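Local structure of putative methyl-accepting chemotaxis signal transduction protein (Campylobacter jejuni, 6W3X) at residues V81-N86 with K152-L157. The protein probably serves as a chemotaxis receptor whose sensor region, here with valine bound, detects small ligands such as amino acids. Sequence-based numbering, arbitrary orientation.
With VAL (valine), chain C.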
loop_
_atom_site.group_PDB
_atom_site.type_symbol
_atom_site.label_atom_id
_atom_site.label_comp_id
_atom_site.label_asym_id
_atom_site.label_seq_id
_atom_site.Cartn_x
_atom_site.Cartn_y
_atom_site.Cartn_z
ATOM N N VAL A 81 5.435 13.579 -7.003
ATOM C CA VAL A 81 5.676 12.792 -8.212
ATOM C C VAL A 81 7.003 13.339 -8.762
ATOM O O VAL A 81 7.190 14.557 -8.857
ATOM C CB VAL A 81 4.536 12.947 -9.216
ATOM C CG1 VAL A 81 4.848 12.213 -10.516
ATOM C CG2 VAL A 81 3.211 12.454 -8.655
ATOM N N TYR A 82 7.920 12.435 -9.106
ATOM C CA TYR A 82 9.294 12.877 -9.309
ATOM C C TYR A 82 10.043 11.936 -10.238
ATOM O O TYR A 82 9.677 10.781 -10.433
ATOM C CB TYR A 82 9.996 13.030 -7.939
ATOM C CG TYR A 82 9.826 11.885 -6.998
ATOM C CD1 TYR A 82 8.715 11.818 -6.180
ATOM C CD2 TYR A 82 10.798 10.894 -6.851
ATOM C CE1 TYR A 82 8.567 10.781 -5.267
ATOM C CE2 TYR A 82 10.678 9.840 -5.967
ATOM C CZ TYR A 82 9.557 9.828 -5.116
ATOM O OH TYR A 82 9.464 8.836 -4.187
ATOM N N LEU A 83 11.180 12.436 -10.733
ATOM C CA LEU A 83 12.055 11.680 -11.610
ATOM C C LEU A 83 13.495 11.843 -11.133
ATOM O O LEU A 83 14.031 12.981 -11.186
ATOM C CB LEU A 83 11.930 12.132 -13.058
ATOM C CG LEU A 83 12.762 11.379 -14.096
ATOM C CD1 LEU A 83 12.342 9.926 -14.207
ATOM C CD2 LEU A 83 12.683 12.036 -15.458
ATOM N N GLY A 84 14.107 10.750 -10.695
ATOM C CA GLY A 84 15.486 10.786 -10.231
ATOM C C GLY A 84 16.445 10.409 -11.313
ATOM O O GLY A 84 16.211 9.436 -12.034
ATOM N N LEU A 85 17.531 11.166 -11.388
ATOM C CA LEU A 85 18.512 11.014 -12.457
ATOM C C LEU A 85 19.810 10.446 -11.919
ATOM O O LEU A 85 20.114 10.578 -10.723
ATOM C CB LEU A 85 18.817 12.335 -13.130
ATOM C CG LEU A 85 17.597 13.140 -13.588
ATOM C CD1 LEU A 85 17.994 14.478 -14.200
ATOM C CD2 LEU A 85 16.739 12.346 -14.552
ATOM N N ASN A 86 20.607 9.875 -12.828
ATOM C CA ASN A 86 21.849 9.203 -12.406
ATOM C C ASN A 86 22.919 10.182 -11.891
ATOM O O ASN A 86 23.879 9.730 -11.283
ATOM C CB ASN A 86 22.436 8.405 -13.563
ATOM C CG ASN A 86 23.689 7.655 -13.169
ATOM O OD1 ASN A 86 23.692 6.832 -12.257
ATOM N ND2 ASN A 86 24.759 7.865 -13.966
ATOM N N LYS A 152 17.567 2.676 -23.178
ATOM C CA LYS A 152 18.418 3.592 -22.471
ATOM C C LYS A 152 17.676 4.162 -21.258
ATOM O O LYS A 152 16.610 4.768 -21.388
ATOM C CB LYS A 152 18.605 4.746 -23.427
ATOM C CG LYS A 152 19.837 5.514 -23.134
ATOM C CD LYS A 152 21.043 5.010 -23.913
ATOM C CE LYS A 152 22.255 5.640 -23.283
ATOM N NZ LYS A 152 23.538 4.963 -23.658
ATOM N N ILE A 153 18.300 4.084 -20.095
ATOM C CA ILE A 153 17.679 4.600 -18.872
ATOM C C ILE A 153 17.592 6.127 -18.897
ATOM O O ILE A 153 18.579 6.843 -19.088
ATOM C CB ILE A 153 18.475 4.084 -17.656
ATOM C CG1 ILE A 153 17.949 4.646 -16.337
ATOM C CG2 ILE A 153 19.953 4.390 -17.852
ATOM C CD1 ILE A 153 16.617 4.040 -15.957
ATOM N N ILE A 154 16.398 6.645 -18.623
ATOM C CA ILE A 154 16.195 8.058 -18.482
ATOM C C ILE A 154 16.365 8.462 -17.012
ATOM O O ILE A 154 17.133 9.363 -16.680
ATOM C CB ILE A 154 14.819 8.477 -19.027
ATOM C CG1 ILE A 154 14.625 8.040 -20.477
ATOM C CG2 ILE A 154 14.579 9.963 -18.833
ATOM C CD1 ILE A 154 15.727 8.488 -21.461
ATOM N N GLY A 155 15.672 7.755 -16.143
ATOM C CA GLY A 155 15.744 7.927 -14.704
ATOM C C GLY A 155 14.689 7.093 -14.035
ATOM O O GLY A 155 14.094 6.225 -14.673
ATOM N N VAL A 156 14.587 7.248 -12.713
ATOM C CA VAL A 156 13.668 6.469 -11.914
ATOM C C VAL A 156 12.498 7.373 -11.529
ATOM O O VAL A 156 12.669 8.372 -10.828
ATOM C CB VAL A 156 14.337 5.855 -10.659
ATOM C CG1 VAL A 156 13.251 5.173 -9.831
ATOM C CG2 VAL A 156 15.441 4.877 -11.050
ATOM N N LEU A 157 11.301 7.007 -12.005
ATOM C CA LEU A 157 10.047 7.683 -11.653
ATOM C C LEU A 157 9.638 7.249 -10.234
ATOM O O LEU A 157 9.716 6.081 -9.916
ATOM C CB LEU A 157 8.988 7.251 -12.657
ATOM C CG LEU A 157 7.603 7.812 -12.465
ATOM C CD1 LEU A 157 7.517 9.314 -12.662
ATOM C CD2 LEU A 157 6.648 7.126 -13.422
HETATM N N VAL C . 9.742 10.389 -0.814
HETATM C CA VAL C . 11.097 10.521 -1.408
HETATM C C VAL C . 12.107 10.137 -0.336
HETATM O O VAL C . 11.798 10.373 0.833
HETATM C CB VAL C . 11.400 11.961 -1.895
HETATM C CG1 VAL C . 12.647 11.969 -2.763
HETATM C CG2 VAL C . 10.274 12.552 -2.731
HETATM O OXT VAL C . 13.191 9.646 -0.670
HETATM O O HOH W 1 19.465 8.863 -15.314
#
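L83 and L157 both set CG anti to the backbone N (chi1 -178° and 179°), and this brings their branch ends to the opposite strand. CD1 of L83 lies against the backbone there, 3.7 Å from C of G155. CD1 of L157 reaches O of Y82 at 3.4 Å. The two leucines form a non-hydrogen-bonded antiparallel pair, and their side chains share one face of the sheet. Helices 4-48 and 58-76 pack on that face: L157 touches L43 and L69, and L83 touches I61.

The next pair, G84 with V156, is hydrogen-bonded. N of G84 donates to O of V156 at 2.8 Å, almost straight at 174°. N of V156 returns a bond of 2.8 Å to O of G84. G155 fits closely here, with its CA 3.1 Å from O of G84. Farther on, one water joins N of N86 to O of I154.

Y82 lies on the other face. CG2 of the bound valine sits over one face of its ring, 3.5 Å from CE1 and offset toward the rim. OH of Y82 bonds to D160, which also holds the valine. The contact thus joins two central strands of the antiparallel sheet of a PDC (Cache) sensor domain, between its helical layer and its amino-acid pocket.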